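Local atomic coordinates of peptidoglycan synthetase penicillin-binding protein 3 (Bifidobacterium adolescentis, PDB entry 4YE5), a protein that probably binds penicillin and, as in other members of the transpeptidase family, is thought to cross-link peptidoglycan during cell-wall synthesis. Residues I244-D249 / K425-I430; L256-S261 / V406-L411; F366-A371 / T412-V417. All coordinates share one frame; numbering follows the deposited sequence.

Interaction 1. Residues I244-D249 / K425-I430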
loop_
_atom_site.group_PDB
_atom_site.type_symbol
_atom_site.label_atom_id
_atom_site.label_comp_id
_atom_site.label_asym_id
_atom_site.label_seq_id
_atom_site.Cartn_x
_atom_site.Cartn_y
_atom_site.Cartn_z
ATOM N N ILE A 244 4.161 -12.741 5.516
ATOM C CA ILE A 244 3.844 -11.646 4.591
ATOM C C ILE A 244 4.169 -12.123 3.180
ATOM O O ILE A 244 4.996 -13.009 3.001
ATOM C CB ILE A 244 4.630 -10.348 4.930
ATOM C CG1 ILE A 244 6.104 -10.495 4.620
ATOM C CG2 ILE A 244 4.446 -9.925 6.409
ATOM C CD1 ILE A 244 7.005 -9.439 5.328
ATOM N N ALA A 245 3.509 -11.556 2.175
ATOM C CA ALA A 245 3.693 -12.002 0.799
ATOM C C ALA A 245 3.449 -10.836 -0.116
ATOM O O ALA A 245 2.638 -9.948 0.195
ATOM C CB ALA A 245 2.702 -13.117 0.451
HETATM N N MSE A 246 4.119 -10.851 -1.258
HETATM C CA MSE A 246 3.982 -9.780 -2.237
HETATM C C MSE A 246 4.009 -10.362 -3.630
HETATM O O MSE A 246 4.766 -11.301 -3.891
HETATM C CB MSE A 246 5.151 -8.797 -2.087
HETATM C CG MSE A 246 5.120 -7.675 -3.076
HETATM SE SE MSE A 246 6.575 -6.493 -2.615
HETATM C CE MSE A 246 6.159 -5.075 -3.806
ATOM N N VAL A 247 3.188 -9.816 -4.526
ATOM C CA VAL A 247 3.227 -10.212 -5.926
ATOM C C VAL A 247 3.480 -8.968 -6.774
ATOM O O VAL A 247 2.738 -7.984 -6.673
ATOM C CB VAL A 247 1.886 -10.864 -6.390
ATOM C CG1 VAL A 247 1.950 -11.165 -7.902
ATOM C CG2 VAL A 247 1.582 -12.134 -5.596
ATOM N N GLN A 248 4.519 -8.999 -7.599
ATOM C CA GLN A 248 4.856 -7.860 -8.450
ATOM C C GLN A 248 4.872 -8.242 -9.938
ATOM O O GLN A 248 5.378 -9.308 -10.304
ATOM C CB GLN A 248 6.243 -7.308 -8.039
ATOM C CG GLN A 248 6.751 -6.149 -8.903
ATOM C CD GLN A 248 7.937 -5.452 -8.281
ATOM O OE1 GLN A 248 7.988 -5.267 -7.066
ATOM N NE2 GLN A 248 8.900 -5.074 -9.102
ATOM N N ASP A 249 4.302 -7.387 -10.783
ATOM C CA ASP A 249 4.373 -7.564 -12.240
ATOM C C ASP A 249 5.762 -7.204 -12.756
ATOM O O ASP A 249 6.203 -6.059 -12.610
ATOM C CB ASP A 249 3.372 -6.660 -12.954
ATOM C CG ASP A 249 3.452 -6.806 -14.472
ATOM O OD1 ASP A 249 2.979 -7.837 -14.993
ATOM O OD2 ASP A 249 3.996 -5.904 -15.138
ATOM N N LYS A 425 12.902 -0.877 -12.210
ATOM C CA LYS A 425 11.897 0.180 -12.264
ATOM C C LYS A 425 11.458 0.632 -10.882
ATOM O O LYS A 425 11.503 -0.139 -9.929
ATOM C CB LYS A 425 10.676 -0.295 -13.043
ATOM C CG LYS A 425 10.883 -0.310 -14.550
ATOM C CD LYS A 425 9.550 -0.413 -15.258
ATOM C CE LYS A 425 9.700 -0.247 -16.742
ATOM N NZ LYS A 425 8.446 -0.649 -17.416
ATOM N N PRO A 426 11.015 1.893 -10.764
ATOM C CA PRO A 426 10.368 2.242 -9.498
ATOM C C PRO A 426 9.077 1.421 -9.378
ATOM O O PRO A 426 8.361 1.269 -10.361
ATOM C CB PRO A 426 10.053 3.734 -9.666
ATOM C CG PRO A 426 9.992 3.945 -11.161
ATOM C CD PRO A 426 11.001 2.998 -11.736
ATOM N N GLN A 427 8.791 0.866 -8.209
ATOM C CA GLN A 427 7.533 0.140 -8.052
ATOM C C GLN A 427 6.362 1.101 -8.032
ATOM O O GLN A 427 6.535 2.286 -7.739
ATOM C CB GLN A 427 7.552 -0.692 -6.774
ATOM C CG GLN A 427 8.466 -1.894 -6.893
ATOM C CD GLN A 427 9.050 -2.267 -5.551
ATOM O OE1 GLN A 427 9.598 -1.407 -4.836
ATOM N NE2 GLN A 427 8.958 -3.545 -5.200
ATOM N N ARG A 428 5.176 0.587 -8.339
ATOM C CA ARG A 428 3.967 1.418 -8.357
ATOM C C ARG A 428 2.829 0.730 -7.621
ATOM O O ARG A 428 2.623 -0.463 -7.785
ATOM C CB ARG A 428 3.518 1.712 -9.798
ATOM C CG ARG A 428 2.430 2.769 -9.878
ATOM C CD ARG A 428 2.185 3.239 -11.329
ATOM N NE ARG A 428 1.669 2.149 -12.161
ATOM C CZ ARG A 428 0.814 2.301 -13.172
ATOM N NH1 ARG A 428 0.349 3.502 -13.496
ATOM N NH2 ARG A 428 0.411 1.239 -13.855
ATOM N N ILE A 429 2.094 1.483 -6.812
ATOM C CA ILE A 429 0.890 0.955 -6.209
ATOM C C ILE A 429 -0.331 1.833 -6.528
ATOM O O ILE A 429 -1.477 1.355 -6.480
ATOM C CB ILE A 429 1.048 0.763 -4.679
ATOM C CG1 ILE A 429 -0.072 -0.140 -4.139
ATOM C CG2 ILE A 429 1.109 2.101 -3.972
ATOM C CD1 ILE A 429 0.178 -0.617 -2.723
ATOM N N ILE A 430 -0.091 3.106 -6.855
ATOM C CA ILE A 430 -1.165 3.982 -7.332
ATOM C C ILE A 430 -1.163 4.008 -8.862
ATOM O O ILE A 430 -0.250 4.544 -9.479
ATOM C CB ILE A 430 -1.015 5.433 -6.803
ATOM C CG1 ILE A 430 -0.955 5.461 -5.276
ATOM C CG2 ILE A 430 -2.165 6.306 -7.311
ATOM C CD1 ILE A 430 -2.139 4.801 -4.573
#
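Gln248 and Gln427 meet through their side-chain amides, joining strand 242-249 of the antiparallel sheet in the penicillin-binding transpeptidase fold to the loop that leads into strand 430-434. The two side chains cross at about a right angle. Their amide planes are turned 59° apart, so the groups do not stack. Instead, Gln427 NE2 gives a hydrogen bond of 2.7 Å to Gln248 OE1, nearly straight at 169°. The acceptor lies close to the amide plane of Gln427, whereas the donor is somewhat tilted from the carbonyl plane of Gln248. CG of Gln248 stands anti to the backbone N (chi1 177°), and the extended chain carries the amide off the strand to the loop.

Both amides are buried, and helix 408-419 also bonds to each of them. Gln427 NE2 has a second acceptor, Met409 O, so two acceptors grip this nitrogen. Gln248 uses its other end, NE2, to bond to Asn413 OD1. These bonds fix which way each amide is flipped. Gln427 CG packs at 3.4 Å from Gln248 OE1, beside the hydrogen bond. Met246, a selenomethionine, projects from the same side of the strand as Gln248. Its extended chain ends with CE 3.5 Å from Gln427 NE2.

Interaction 2. Residues L256-S261 / V406-L411; sequences LALADS and VNVMQL
Leu258 packs against Val408 and Met409, bringing an edge strand of the transpeptidase sheet up to the first turn of helix 408-419. The contact across the segments is apolar and buried. Leu258 CD1 does the touching: it lies 4.0 Å from Val408 CG1 and 4.4 Å from Met409 SE. Met409 is a selenomethionine. The side chains of Leu258 and Val408 pass alongside each other in opposite directions. In Leu258, chi1 of -178° puts CG anti to the backbone N, and chi2 of 56° then turns CD1 to the helix. No hydrogen bond joins the two segments, and the nearest CA atoms, of Leu258 and Met409, are 8.7 Å apart. The two segments therefore meet through side chains alone.

Polar interactions shape the helix start. Asn407 is the N-cap, and with Gln410 it forms a capping box. Gln410 N donates to Asn407 OD1 at 2.9 Å, arriving nearly in line with the C=O bond. In return, Asn407 N donates to Gln410 OE1 at 3.0 Å. These reciprocal bonds fix the first turn that presents Val408 and Met409. The amide of Gln410 is anchored on its other side too, since NE2 bonds to the backbone oxygens of Gln370 and Glu381.

Strand 255-260 carries a classic beta bulge, with Leu256 and Ala257 set against the single residue Val247 of strand 242-249. Met246 of that neighbouring strand touches both Leu258 and Met409. Helix 221-238 packs on Ala257 and Ala259, while Val408 also meets Thr520 of strand 517-524.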
loop_
_atom_site.group_PDB
_atom_site.type_symbol
_atom_site.label_atom_id
_atom_site.label_comp_id
_atom_site.label_asym_id
_atom_site.label_seq_id
_atom_site.Cartn_x
_atom_site.Cartn_y
_atom_site.Cartn_z
ATOM N N LEU A 256 0.622 -6.149 -7.444
ATOM C CA LEU A 256 -0.695 -6.758 -7.605
ATOM C C LEU A 256 -1.269 -7.242 -6.291
ATOM O O LEU A 256 -2.489 -7.415 -6.180
ATOM C CB LEU A 256 -0.602 -7.949 -8.554
ATOM C CG LEU A 256 -0.860 -7.715 -10.046
ATOM C CD1 LEU A 256 -0.586 -6.291 -10.516
ATOM C CD2 LEU A 256 0.006 -8.667 -10.800
ATOM N N ALA A 257 -0.388 -7.516 -5.324
ATOM C CA ALA A 257 -0.798 -7.887 -3.970
ATOM C C ALA A 257 0.318 -7.585 -2.994
ATOM O O ALA A 257 1.497 -7.752 -3.317
ATOM C CB ALA A 257 -1.191 -9.392 -3.877
ATOM N N LEU A 258 -0.063 -7.164 -1.788
ATOM C CA LEU A 258 0.890 -6.910 -0.715
ATOM C C LEU A 258 0.166 -7.255 0.563
ATOM O O LEU A 258 -0.714 -6.504 1.009
ATOM C CB LEU A 258 1.321 -5.439 -0.707
ATOM C CG LEU A 258 2.362 -4.986 0.328
ATOM C CD1 LEU A 258 3.647 -5.846 0.193
ATOM C CD2 LEU A 258 2.703 -3.496 0.145
ATOM N N ALA A 259 0.516 -8.393 1.146
ATOM C CA ALA A 259 -0.378 -9.042 2.108
ATOM C C ALA A 259 0.342 -9.489 3.363
ATOM O O ALA A 259 1.546 -9.770 3.330
ATOM C CB ALA A 259 -1.043 -10.254 1.440
ATOM N N ASP A 260 -0.390 -9.539 4.476
ATOM C CA ASP A 260 0.156 -10.102 5.701
ATOM C C ASP A 260 -0.879 -11.043 6.327
ATOM O O ASP A 260 -2.033 -11.082 5.895
ATOM C CB ASP A 260 0.598 -9.013 6.686
ATOM C CG ASP A 260 -0.548 -8.097 7.118
ATOM O OD1 ASP A 260 -1.601 -8.598 7.577
ATOM O OD2 ASP A 260 -0.400 -6.867 6.968
ATOM N N SER A 261 -0.443 -11.827 7.304
ATOM C CA SER A 261 -1.302 -12.824 7.945
ATOM C C SER A 261 -2.176 -12.234 9.048
ATOM O O SER A 261 -2.946 -12.957 9.675
ATOM C CB SER A 261 -0.429 -13.924 8.574
ATOM O OG SER A 261 0.523 -13.301 9.419
ATOM N N VAL A 406 16.397 -5.444 4.783
ATOM C CA VAL A 406 15.514 -5.053 3.695
ATOM C C VAL A 406 14.057 -5.197 4.138
ATOM O O VAL A 406 13.774 -5.921 5.087
ATOM C CB VAL A 406 15.717 -5.989 2.496
ATOM C CG1 VAL A 406 17.198 -6.038 2.109
ATOM C CG2 VAL A 406 15.210 -7.411 2.836
ATOM N N ASN A 407 13.130 -4.517 3.459
ATOM C CA ASN A 407 11.727 -4.908 3.592
ATOM C C ASN A 407 11.338 -5.766 2.401
ATOM O O ASN A 407 12.139 -5.942 1.464
ATOM C CB ASN A 407 10.781 -3.707 3.790
ATOM C CG ASN A 407 10.933 -2.660 2.721
ATOM O OD1 ASN A 407 10.915 -2.962 1.524
ATOM N ND2 ASN A 407 11.103 -1.409 3.145
ATOM N N VAL A 408 10.131 -6.319 2.431
ATOM C CA VAL A 408 9.735 -7.224 1.369
ATOM C C VAL A 408 9.665 -6.540 -0.000
ATOM O O VAL A 408 9.940 -7.179 -1.027
ATOM C CB VAL A 408 8.413 -7.999 1.725
ATOM C CG1 VAL A 408 7.181 -7.102 1.612
ATOM C CG2 VAL A 408 8.254 -9.242 0.825
HETATM N N MSE A 409 9.332 -5.243 -0.033
HETATM C CA MSE A 409 9.225 -4.531 -1.309
HETATM C C MSE A 409 10.610 -4.353 -1.949
HETATM O O MSE A 409 10.785 -4.491 -3.165
HETATM C CB MSE A 409 8.559 -3.152 -1.139
HETATM C CG MSE A 409 7.111 -3.192 -0.652
HETATM SE SE MSE A 409 6.983 -3.280 1.296
HETATM C CE MSE A 409 7.454 -1.434 1.778
ATOM N N GLN A 410 11.590 -4.002 -1.126
ATOM C CA GLN A 410 12.959 -3.829 -1.610
ATOM C C GLN A 410 13.544 -5.158 -2.104
ATOM O O GLN A 410 14.192 -5.217 -3.148
ATOM C CB GLN A 410 13.839 -3.297 -0.485
ATOM C CG GLN A 410 13.544 -1.852 -0.105
ATOM C CD GLN A 410 14.334 -1.441 1.114
ATOM O OE1 GLN A 410 14.487 -2.237 2.044
ATOM N NE2 GLN A 410 14.858 -0.207 1.118
ATOM N N LEU A 411 13.317 -6.224 -1.351
ATOM C CA LEU A 411 13.830 -7.532 -1.747
ATOM C C LEU A 411 13.208 -7.952 -3.085
ATOM O O LEU A 411 13.880 -8.444 -3.984
ATOM C CB LEU A 411 13.486 -8.565 -0.668
ATOM C CG LEU A 411 14.047 -9.965 -0.920
ATOM C CD1 LEU A 411 15.531 -9.864 -1.138
ATOM C CD2 LEU A 411 13.725 -10.879 0.263
#

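Interaction 3. Residues F366-A371 / T412-V417; sequences FGIGQA and TNAISV
The Phe366 ring meets the backbone of Ala414 at its edge. Ala414 O lies near the ring plane, 3.5 Å from Phe366 CD1. The side chain of Val417 approaches the same part of the ring obliquely. Its CG1 is 3.7 Å from Phe366 CE1, and its CG2 is 3.9 Å from Phe366 CD1. Both methyl groups lie on the same side of the ring plane, by the CD1-CE1 bond. Val417 CG1 is anti to the backbone N (chi1 168°), which helps to direct the methyl pair at the ring. Leu292 and Ser295 of helix 290-299 also touch Phe366, as does Val452.

Closer to the backbone, Ala414 is the point of nearest approach. Its CB points at the other segment and lies 3.9 Å from Phe366 CB and 3.8 Å from Phe366 O. The small side chain lets the chains come near, with the CA atoms of Phe366 and Ala414 only 5.1 Å apart. Ile368 adds a looser contact, its CD1 4.4 Å from Ala414 CB. Leu292 also touches Ile368 and Ala414, so helix 290-299 closes over the join. No hydrogen bond crosses between the segments. Ala414 O instead accepts from Val417 N within the helix.

The 366-371 segment is the exit of helix 356-365. Gly367 has positive phi and ends that helix in a Schellman motif. A type II beta turn follows from Gly367 to Gln370, with Gly369 also at positive phi. The contact is apolar packing of a loop on a helix inside the transpeptidase domain: the Schellman-capped exit of helix 356-365 and the turn after it rest against the middle of helix 408-419.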
loop_
_atom_site.group_PDB
_atom_site.type_symbol
_atom_site.label_atom_id
_atom_site.label_comp_id
_atom_site.label_asym_id
_atom_site.label_seq_id
_atom_site.Cartn_x
_atom_site.Cartn_y
_atom_site.Cartn_z
ATOM N N PHE A 366 20.991 -2.222 -6.343
ATOM C CA PHE A 366 19.735 -2.994 -6.429
ATOM C C PHE A 366 18.594 -2.358 -5.627
ATOM O O PHE A 366 17.480 -2.899 -5.570
ATOM C CB PHE A 366 19.951 -4.433 -5.952
ATOM C CG PHE A 366 20.507 -5.357 -7.004
ATOM C CD1 PHE A 366 19.655 -6.080 -7.829
ATOM C CD2 PHE A 366 21.877 -5.511 -7.166
ATOM C CE1 PHE A 366 20.161 -6.952 -8.795
ATOM C CE2 PHE A 366 22.397 -6.364 -8.129
ATOM C CZ PHE A 366 21.547 -7.088 -8.949
ATOM N N GLY A 367 18.857 -1.208 -5.010
ATOM C CA GLY A 367 17.826 -0.487 -4.261
ATOM C C GLY A 367 17.850 -0.714 -2.749
ATOM O O GLY A 367 16.983 -0.215 -2.020
ATOM N N ILE A 368 18.833 -1.467 -2.268
ATOM C CA ILE A 368 18.912 -1.785 -0.827
ATOM C C ILE A 368 19.345 -0.542 -0.069
ATOM O O ILE A 368 20.270 0.149 -0.495
ATOM C CB ILE A 368 19.920 -2.927 -0.570
ATOM C CG1 ILE A 368 19.533 -4.186 -1.363
ATOM C CG2 ILE A 368 20.055 -3.249 0.910
ATOM C CD1 ILE A 368 18.051 -4.488 -1.383
ATOM N N GLY A 369 18.681 -0.253 1.052
ATOM C CA GLY A 369 19.030 0.903 1.866
ATOM C C GLY A 369 18.390 2.200 1.383
ATOM O O GLY A 369 18.617 3.262 1.948
ATOM N N GLN A 370 17.581 2.116 0.331
ATOM C CA GLN A 370 16.922 3.298 -0.211
ATOM C C GLN A 370 15.401 3.152 -0.188
ATOM O O GLN A 370 14.863 2.040 -0.296
ATOM C CB GLN A 370 17.397 3.529 -1.642
ATOM C CG GLN A 370 18.903 3.522 -1.777
ATOM C CD GLN A 370 19.337 3.293 -3.196
ATOM O OE1 GLN A 370 19.080 4.116 -4.073
ATOM N NE2 GLN A 370 19.985 2.159 -3.441
ATOM N N ALA A 371 14.705 4.273 -0.061
ATOM C CA ALA A 371 13.254 4.256 -0.065
ATOM C C ALA A 371 12.753 3.634 -1.372
ATOM O O ALA A 371 13.336 3.852 -2.436
ATOM C CB ALA A 371 12.717 5.675 0.105
ATOM N N THR A 412 11.909 -7.717 -3.209
ATOM C CA THR A 412 11.159 -8.133 -4.366
ATOM C C THR A 412 11.592 -7.315 -5.587
ATOM O O THR A 412 11.750 -7.862 -6.670
ATOM C CB THR A 412 9.651 -7.994 -4.109
ATOM O OG1 THR A 412 9.269 -8.926 -3.087
ATOM C CG2 THR A 412 8.844 -8.301 -5.365
ATOM N N ASN A 413 11.794 -6.011 -5.405
ATOM C CA ASN A 413 12.278 -5.181 -6.495
ATOM C C ASN A 413 13.694 -5.572 -6.949
ATOM O O ASN A 413 13.991 -5.543 -8.140
ATOM C CB ASN A 413 12.243 -3.686 -6.149
ATOM C CG ASN A 413 11.960 -2.820 -7.372
ATOM O OD1 ASN A 413 11.310 -3.273 -8.323
ATOM N ND2 ASN A 413 12.440 -1.573 -7.358
ATOM N N ALA A 414 14.554 -5.932 -6.006
ATOM C CA ALA A 414 15.924 -6.351 -6.350
ATOM C C ALA A 414 15.895 -7.628 -7.190
ATOM O O ALA A 414 16.586 -7.750 -8.198
ATOM C CB ALA A 414 16.756 -6.570 -5.071
ATOM N N ILE A 415 15.088 -8.594 -6.772
ATOM C CA ILE A 415 14.914 -9.806 -7.565
ATOM C C ILE A 415 14.288 -9.529 -8.940
ATOM O O ILE A 415 14.639 -10.175 -9.938
ATOM C CB ILE A 415 14.088 -10.844 -6.787
ATOM C CG1 ILE A 415 14.897 -11.321 -5.569
ATOM C CG2 ILE A 415 13.679 -12.021 -7.691
ATOM C CD1 ILE A 415 16.231 -12.008 -5.940
ATOM N N SER A 416 13.378 -8.564 -9.003
ATOM C CA SER A 416 12.755 -8.210 -10.278
ATOM C C SER A 416 13.810 -7.792 -11.301
ATOM O O SER A 416 13.628 -7.985 -12.510
ATOM C CB SER A 416 11.751 -7.064 -10.108
ATOM O OG SER A 416 12.417 -5.818 -10.194
ATOM N N VAL A 417 14.915 -7.230 -10.819
ATOM C CA VAL A 417 15.989 -6.780 -11.728
ATOM C C VAL A 417 16.483 -7.942 -12.594
ATOM O O VAL A 417 16.715 -7.782 -13.800
ATOM C CB VAL A 417 17.209 -6.196 -10.961
ATOM C CG1 VAL A 417 18.410 -6.015 -11.898
ATOM C CG2 VAL A 417 16.841 -4.895 -10.305
#

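How the interactions relate
Helix 408-419 ties the three contacts together. Its start serves interaction 2, its middle serves interaction 3, and interaction 1 lies beside it. Centres of interactions 1 and 2 are about 8 Å apart; interaction 3 is about 11 Å from the first and 12 Å from the second. Strands 242-249 and 255-260 pair through Ala245 O and Ala259 N, 2.8 Å apart. Asn413 joins interactions 1 and 3, with ND2 3.1 Å from Lys425 O. Interactions 2 and 3 also touch at Val406 CG1, 3.9 Å from Ile368 CD1. Ser287, Lys290 and Lys486 fit SxxK and K(T/S)G-type patterns, consistent with the active site of penicillin-binding proteins. Helix 290-299, which follows Ser287, packs against interaction 3.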